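Local coordinates for protein beta-agarase (Persicobacter, PDB 6AII) that probably hydrolyses the beta-1,4 linkages of agarose as a family GH16 beta-agarase, releasing neoagarobiose as product, at residues Gly156-Asn166 / Ala295-Glu303; Met76-Lys87 / Thr99-Val108. All coordinates share one frame; numbering follows the deposited sequence.

Contact 1: Gly156-Asn166 / Ala295-Glu303; sequences GDPGRTGTAMN and AGRYPTDGE
R160 and E303 face each other in a side-on salt bridge, the hub of a contact between two loop regions at the periphery of a GH16 beta-jelly-roll domain. NE and NH2 of R160 each take one carboxylate oxygen: NE reaches E303 OE2 at 3.0 Å and NH2 reaches E303 OE1 at 2.8 Å. Both oxygens use their syn lone pairs, and the two flat groups lie only 24° apart. With CG beside the backbone N and the chain extended from CG to NE, R160 carries its guanidinium across to the 295-303 segment, where the rest of its rim is filled by backbone carbonyls. NH2 also donates to Y298 O, coming from above that carbonyl's plane, while NH1 is shared between G296 O (2.8 Å) and A164 O of its own loop. Five bonds therefore fix the rotation of the group.

Each carboxylate oxygen of E303 accepts two protein donors. D157 N donates to OE2 at 2.9 Å from above the carboxylate plane, and T300 N donates to OE1, likewise from above the plane. E303 N returns a bond to T300 OG1, completing a capping box at the start of helix 301-306. D157 slides past E303 the opposite way, its carboxylate turned 87° from that of E303; OD1 pairs with R307, and a water links OD2 to G302 O.

The other end of the contact follows helix 290-294, closed by a Schellman motif at G296. R297, bent at chi3 (-53°), brings NH1 to T163 O at 2.8 Å on an in-plane lone pair, and its NE goes to N292. T163 answers with its hydroxyl: OG1 donates to A295 O at 2.7 Å.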
# COMPACT_ATOMS: atom_id res chain seq x y z
N GLY A 156 -4.36 10.11 -16.61
CA GLY A 156 -5.09 11.34 -16.63
C GLY A 156 -5.73 11.59 -17.99
O GLY A 156 -5.68 10.75 -18.91
N ASP A 157 -6.37 12.73 -18.07
CA ASP A 157 -6.98 13.21 -19.33
C ASP A 157 -5.86 13.75 -20.22
O ASP A 157 -4.74 14.03 -19.79
CB ASP A 157 -8.01 14.31 -19.05
CG ASP A 157 -9.34 13.84 -18.47
OD1 ASP A 157 -9.57 12.59 -18.34
OD2 ASP A 157 -10.16 14.74 -18.11
N PRO A 158 -6.19 13.89 -21.54
CA PRO A 158 -5.21 14.41 -22.47
C PRO A 158 -4.75 15.80 -22.03
O PRO A 158 -5.47 16.50 -21.33
CB PRO A 158 -5.98 14.48 -23.80
CG PRO A 158 -7.00 13.38 -23.71
CD PRO A 158 -7.36 13.31 -22.22
N GLY A 159 -3.55 16.17 -22.44
CA GLY A 159 -3.07 17.54 -22.26
C GLY A 159 -1.92 17.64 -21.28
O GLY A 159 -1.39 18.73 -21.10
N ARG A 160 -1.52 16.52 -20.64
CA ARG A 160 -0.43 16.62 -19.72
C ARG A 160 0.89 16.61 -20.47
O ARG A 160 1.08 15.76 -21.35
CB ARG A 160 -0.48 15.45 -18.73
CG ARG A 160 -1.62 15.56 -17.72
CD ARG A 160 -1.81 14.27 -16.88
NE ARG A 160 -2.72 14.53 -15.76
CZ ARG A 160 -2.40 15.16 -14.64
NH1 ARG A 160 -1.11 15.42 -14.38
NH2 ARG A 160 -3.35 15.47 -13.77
N THR A 161 1.80 17.49 -20.08
CA THR A 161 3.11 17.55 -20.66
C THR A 161 4.17 17.71 -19.57
O THR A 161 3.89 18.03 -18.41
CB THR A 161 3.24 18.74 -21.65
OG1 THR A 161 2.98 19.96 -20.94
CG2 THR A 161 2.25 18.63 -22.78
N GLY A 162 5.41 17.50 -19.95
CA GLY A 162 6.55 17.66 -19.05
C GLY A 162 6.44 16.81 -17.79
O GLY A 162 6.08 15.61 -17.81
N THR A 163 6.65 17.44 -16.65
CA THR A 163 6.68 16.72 -15.36
C THR A 163 5.27 16.27 -14.95
O THR A 163 5.17 15.40 -14.08
CB THR A 163 7.29 17.56 -14.23
OG1 THR A 163 6.56 18.77 -14.05
CG2 THR A 163 8.74 17.86 -14.57
N ALA A 164 4.29 16.81 -15.59
CA ALA A 164 2.87 16.47 -15.23
C ALA A 164 2.49 15.11 -15.85
O ALA A 164 1.40 14.58 -15.53
CB ALA A 164 1.90 17.53 -15.64
N MET A 165 3.33 14.60 -16.77
CA MET A 165 3.01 13.29 -17.34
C MET A 165 3.20 12.24 -16.25
O MET A 165 4.20 12.20 -15.57
CB MET A 165 3.88 13.02 -18.57
CG MET A 165 3.49 14.01 -19.63
SD MET A 165 4.42 13.74 -21.20
CE MET A 165 6.10 13.71 -20.64
N ASN A 166 2.24 11.31 -16.20
CA ASN A 166 2.31 10.28 -15.15
C ASN A 166 2.71 8.88 -15.65
O ASN A 166 2.67 7.92 -14.90
CB ASN A 166 0.95 10.15 -14.45
CG ASN A 166 1.06 9.59 -13.05
OD1 ASN A 166 1.98 9.97 -12.33
ND2 ASN A 166 0.08 8.78 -12.63
N ALA A 295 4.98 18.80 -9.14
CA ALA A 295 5.33 18.45 -10.54
C ALA A 295 4.12 18.53 -11.47
O ALA A 295 4.30 18.39 -12.70
CB ALA A 295 5.99 17.06 -10.54
N GLY A 296 2.87 18.69 -10.94
CA GLY A 296 1.70 18.71 -11.73
C GLY A 296 1.03 17.33 -11.83
O GLY A 296 -0.05 17.22 -12.46
N ARG A 297 1.63 16.34 -11.13
CA ARG A 297 1.05 14.97 -11.07
C ARG A 297 0.04 14.95 -9.91
O ARG A 297 0.22 14.36 -8.86
CB ARG A 297 2.17 13.94 -10.94
CG ARG A 297 3.03 13.83 -12.21
CD ARG A 297 4.14 12.79 -12.15
NE ARG A 297 4.97 12.95 -10.99
CZ ARG A 297 6.18 13.49 -10.97
NH1 ARG A 297 6.67 14.07 -12.06
NH2 ARG A 297 6.89 13.39 -9.87
N TYR A 298 -1.11 15.49 -10.25
CA TYR A 298 -2.12 15.88 -9.34
C TYR A 298 -3.42 16.03 -10.13
O TYR A 298 -3.39 16.58 -11.24
CB TYR A 298 -1.67 17.26 -8.80
CG TYR A 298 -2.50 17.77 -7.67
CD1 TYR A 298 -3.16 18.99 -7.68
CD2 TYR A 298 -2.67 16.91 -6.59
CE1 TYR A 298 -3.85 19.42 -6.56
CE2 TYR A 298 -3.42 17.30 -5.50
CZ TYR A 298 -3.98 18.57 -5.47
OH TYR A 298 -4.70 18.81 -4.35
N PRO A 299 -4.59 15.56 -9.65
CA PRO A 299 -5.79 15.63 -10.55
C PRO A 299 -6.18 17.05 -10.95
O PRO A 299 -6.15 17.95 -10.09
CB PRO A 299 -6.90 15.02 -9.73
CG PRO A 299 -6.17 14.08 -8.79
CD PRO A 299 -4.94 14.86 -8.42
N THR A 300 -6.40 17.23 -12.22
CA THR A 300 -6.96 18.54 -12.68
C THR A 300 -8.41 18.60 -12.27
O THR A 300 -9.06 17.61 -12.07
CB THR A 300 -6.80 18.73 -14.19
OG1 THR A 300 -7.55 17.74 -14.89
CG2 THR A 300 -5.37 18.61 -14.63
N ASP A 301 -9.00 19.81 -12.29
CA ASP A 301 -10.44 19.93 -12.12
C ASP A 301 -11.19 19.16 -13.20
O ASP A 301 -12.20 18.50 -12.90
CB ASP A 301 -10.82 21.42 -12.19
CG ASP A 301 -10.40 22.26 -11.00
OD1 ASP A 301 -9.83 21.72 -10.01
OD2 ASP A 301 -10.69 23.49 -11.07
N GLY A 302 -10.72 19.22 -14.44
CA GLY A 302 -11.37 18.51 -15.55
C GLY A 302 -11.46 17.04 -15.26
O GLY A 302 -12.49 16.41 -15.49
N GLU A 303 -10.35 16.49 -14.75
CA GLU A 303 -10.32 15.05 -14.42
C GLU A 303 -11.24 14.74 -13.23
O GLU A 303 -12.07 13.82 -13.29
CB GLU A 303 -8.88 14.66 -14.11
CG GLU A 303 -7.97 14.58 -15.33
CD GLU A 303 -6.47 14.67 -15.04
OE1 GLU A 303 -6.04 14.74 -13.88
OE2 GLU A 303 -5.68 14.63 -16.03
O HOH W 1 -12.61 14.04 -17.56
O HOH W 2 -5.28 16.43 -18.07

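Contact 2: Met76-Lys87 / Thr99-Val108; sequences MNIVASRNGNTK and TLPATQMGCV
Q104 lays its amide against that of N83, the two chains crossing at about a right angle and the planes stacked 23° apart. The Q104 side chain reaches from the single antiparallel bridge S81-Q104 over the loop 82-85 that leads to a second ladder, T86 with P101 and K87 with L100. Between the two, 76-87 has two more residues than 99-108. There the folded Q104 chain, bent at chi2 (77°), packs on N83, and OE1 accepts from N83 N at 2.8 Å. N83 OD1 in turn takes N85 N, an Asx turn that shapes the loop.

R82, next to N83 in the loop, reaches across to 99-108 with its chain bent at chi3 (-67°). NE donates to A102 O at 3.1 Å, and NH2 meets T103 OG1 at 2.9 Å in the guanidinium plane; NH1 pairs with D301, and T103 OG1 also bonds Y298 OH. A102 CB packs against both N85 O and K87 CB, 3.9 Å from the latter. T103 CG2 nests against A80 CB.

Farther along, I78 CG2 rests 3.3 Å from G106 O, where the glycine leaves space for the branched side chain. M76 SD and V108 CG2 then close the apolar end tip to tip at 3.8 Å.

Backbone bonds join S81 with Q104, K87 with L100, and A102 N to N85 O; where the ladder is interrupted, Q104 and R82 side chains bond N83 N and A102 O in place of regular strand pairing.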
# COMPACT_ATOMS: atom_id res chain seq x y z
N MET A 76 -15.00 -1.37 -0.33
CA MET A 76 -14.67 -0.14 0.39
C MET A 76 -14.27 0.89 -0.68
O MET A 76 -13.56 0.52 -1.66
CB MET A 76 -13.51 -0.34 1.36
CG MET A 76 -13.02 0.93 1.97
SD MET A 76 -11.86 0.56 3.36
CE MET A 76 -12.91 0.13 4.65
N ASN A 77 -14.71 2.11 -0.52
CA ASN A 77 -14.44 3.22 -1.43
C ASN A 77 -13.55 4.23 -0.69
O ASN A 77 -13.91 4.69 0.40
CB ASN A 77 -15.73 3.95 -1.80
CG ASN A 77 -16.75 3.04 -2.42
OD1 ASN A 77 -16.43 2.52 -3.47
ND2 ASN A 77 -17.93 2.91 -1.79
N ILE A 78 -12.41 4.55 -1.27
CA ILE A 78 -11.49 5.56 -0.74
C ILE A 78 -11.47 6.68 -1.78
O ILE A 78 -10.91 6.54 -2.87
CB ILE A 78 -10.13 4.96 -0.39
CG1 ILE A 78 -10.26 3.76 0.54
CG2 ILE A 78 -9.28 6.04 0.25
CD1 ILE A 78 -8.97 3.05 0.84
N VAL A 79 -12.17 7.79 -1.45
CA VAL A 79 -12.61 8.75 -2.43
C VAL A 79 -11.72 10.00 -2.48
O VAL A 79 -11.37 10.49 -1.43
CB VAL A 79 -14.06 9.18 -2.17
CG1 VAL A 79 -14.49 10.26 -3.11
CG2 VAL A 79 -14.94 7.92 -2.22
N ALA A 80 -11.38 10.42 -3.68
CA ALA A 80 -10.81 11.77 -3.93
C ALA A 80 -11.91 12.69 -4.42
O ALA A 80 -12.58 12.41 -5.44
CB ALA A 80 -9.64 11.74 -4.89
N SER A 81 -11.96 13.89 -3.83
CA SER A 81 -12.94 14.90 -4.24
C SER A 81 -12.34 16.29 -4.02
O SER A 81 -11.23 16.40 -3.49
CB SER A 81 -14.22 14.71 -3.48
OG SER A 81 -14.03 14.83 -2.08
N ARG A 82 -13.04 17.29 -4.49
CA ARG A 82 -12.44 18.66 -4.45
C ARG A 82 -13.54 19.68 -4.17
O ARG A 82 -14.36 19.95 -5.06
CB ARG A 82 -11.65 18.94 -5.73
CG ARG A 82 -10.99 20.33 -5.72
CD ARG A 82 -9.99 20.48 -6.81
NE ARG A 82 -8.83 19.64 -6.65
CZ ARG A 82 -8.09 19.19 -7.64
NH1 ARG A 82 -8.33 19.59 -8.88
NH2 ARG A 82 -7.14 18.28 -7.38
N ASN A 83 -13.42 20.31 -3.03
CA ASN A 83 -14.43 21.37 -2.64
C ASN A 83 -13.92 22.76 -3.04
O ASN A 83 -14.67 23.71 -2.85
CB ASN A 83 -14.79 21.30 -1.17
CG ASN A 83 -13.63 21.46 -0.23
OD1 ASN A 83 -12.64 22.08 -0.59
ND2 ASN A 83 -13.77 20.88 0.95
N GLY A 84 -12.70 22.92 -3.55
CA GLY A 84 -12.20 24.22 -3.90
C GLY A 84 -11.33 24.88 -2.84
O GLY A 84 -10.62 25.87 -3.20
N ASN A 85 -11.31 24.39 -1.63
CA ASN A 85 -10.46 24.93 -0.58
C ASN A 85 -9.00 24.69 -0.92
O ASN A 85 -8.66 23.70 -1.61
CB ASN A 85 -10.76 24.33 0.78
CG ASN A 85 -12.11 24.72 1.32
OD1 ASN A 85 -12.72 25.63 0.78
ND2 ASN A 85 -12.58 23.95 2.27
N THR A 86 -8.11 25.63 -0.53
CA THR A 86 -6.67 25.47 -0.73
C THR A 86 -6.07 24.84 0.49
O THR A 86 -6.57 24.92 1.66
CB THR A 86 -5.98 26.84 -1.02
OG1 THR A 86 -6.14 27.57 0.21
CG2 THR A 86 -6.52 27.47 -2.27
N LYS A 87 -4.91 24.17 0.27
CA LYS A 87 -4.07 23.76 1.32
C LYS A 87 -2.60 24.16 1.04
O LYS A 87 -2.10 24.09 -0.08
CB LYS A 87 -4.15 22.26 1.62
CG LYS A 87 -3.21 21.76 2.69
CD LYS A 87 -3.45 20.32 3.14
CE LYS A 87 -2.51 19.90 4.22
NZ LYS A 87 -2.57 18.45 4.55
N THR A 99 1.23 26.52 -1.96
CA THR A 99 -0.21 26.43 -1.83
C THR A 99 -0.77 25.87 -3.13
O THR A 99 -0.40 26.29 -4.22
CB THR A 99 -0.83 27.81 -1.55
OG1 THR A 99 -0.22 28.27 -0.35
CG2 THR A 99 -2.33 27.75 -1.39
N LEU A 100 -1.71 24.92 -3.02
CA LEU A 100 -2.46 24.41 -4.13
C LEU A 100 -3.92 24.24 -3.71
O LEU A 100 -4.19 24.07 -2.56
CB LEU A 100 -1.91 23.04 -4.58
CG LEU A 100 -0.55 23.06 -5.31
CD1 LEU A 100 -0.08 21.64 -5.55
CD2 LEU A 100 -0.63 23.80 -6.65
N PRO A 101 -4.82 24.15 -4.71
CA PRO A 101 -6.16 23.59 -4.44
C PRO A 101 -5.96 22.22 -3.77
O PRO A 101 -5.18 21.38 -4.25
CB PRO A 101 -6.86 23.50 -5.81
CG PRO A 101 -6.06 24.46 -6.68
CD PRO A 101 -4.64 24.28 -6.18
N ALA A 102 -6.67 21.99 -2.69
CA ALA A 102 -6.56 20.72 -1.99
C ALA A 102 -7.37 19.63 -2.71
O ALA A 102 -8.23 19.89 -3.57
CB ALA A 102 -7.06 20.88 -0.59
N THR A 103 -7.05 18.41 -2.33
CA THR A 103 -7.92 17.28 -2.71
C THR A 103 -8.32 16.57 -1.43
O THR A 103 -7.44 16.08 -0.67
CB THR A 103 -7.21 16.36 -3.72
OG1 THR A 103 -6.67 17.11 -4.80
CG2 THR A 103 -8.13 15.24 -4.22
N GLN A 104 -9.62 16.46 -1.14
CA GLN A 104 -10.09 15.73 -0.02
C GLN A 104 -10.02 14.25 -0.34
O GLN A 104 -10.35 13.90 -1.48
CB GLN A 104 -11.51 16.15 0.37
CG GLN A 104 -11.59 17.61 0.90
CD GLN A 104 -11.53 18.63 -0.20
OE1 GLN A 104 -12.28 18.58 -1.20
NE2 GLN A 104 -10.59 19.61 -0.06
N MET A 105 -9.51 13.50 0.61
CA MET A 105 -9.13 12.11 0.30
C MET A 105 -9.41 11.23 1.48
O MET A 105 -9.76 11.69 2.54
CB MET A 105 -7.64 12.07 -0.07
CG MET A 105 -7.38 12.63 -1.45
SD MET A 105 -5.60 12.63 -1.86
CE MET A 105 -5.59 12.16 -3.56
N GLY A 106 -9.27 9.92 1.33
CA GLY A 106 -9.53 9.02 2.43
C GLY A 106 -8.32 8.23 2.86
O GLY A 106 -7.34 8.01 2.09
N CYS A 107 -8.37 7.76 4.11
CA CYS A 107 -7.33 7.00 4.72
C CYS A 107 -7.98 6.03 5.71
O CYS A 107 -8.88 6.46 6.45
CB CYS A 107 -6.34 7.94 5.41
SG CYS A 107 -4.97 7.10 6.19
N VAL A 108 -7.57 4.76 5.67
CA VAL A 108 -8.13 3.75 6.52
C VAL A 108 -7.02 3.05 7.30
O VAL A 108 -5.98 2.70 6.71
CB VAL A 108 -8.90 2.75 5.64
CG1 VAL A 108 -9.35 1.58 6.46
CG2 VAL A 108 -10.08 3.45 4.98
O HOH W 3 -14.59 17.27 -1.08
O HOH W 4 -10.19 21.55 -2.44

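Overall arrangement
Both segments of contact 2 precede those of contact 1 in sequence; the centres of the two contacts lie 16 Å apart. Contact 2 belongs to the sheets, with strand 75-79 in one and the hairpin 86-90/97-110 in the other. Contact 1 joins a loop after strand 144-151 to the segment running from helix 290-294 into helix 301-306. The two meet directly at Y298, whose OH lies 2.6 Å from P101 O, a probable hydrogen bond. The 295-303 segment thus ties the peripheral loop to the strands of the jelly roll.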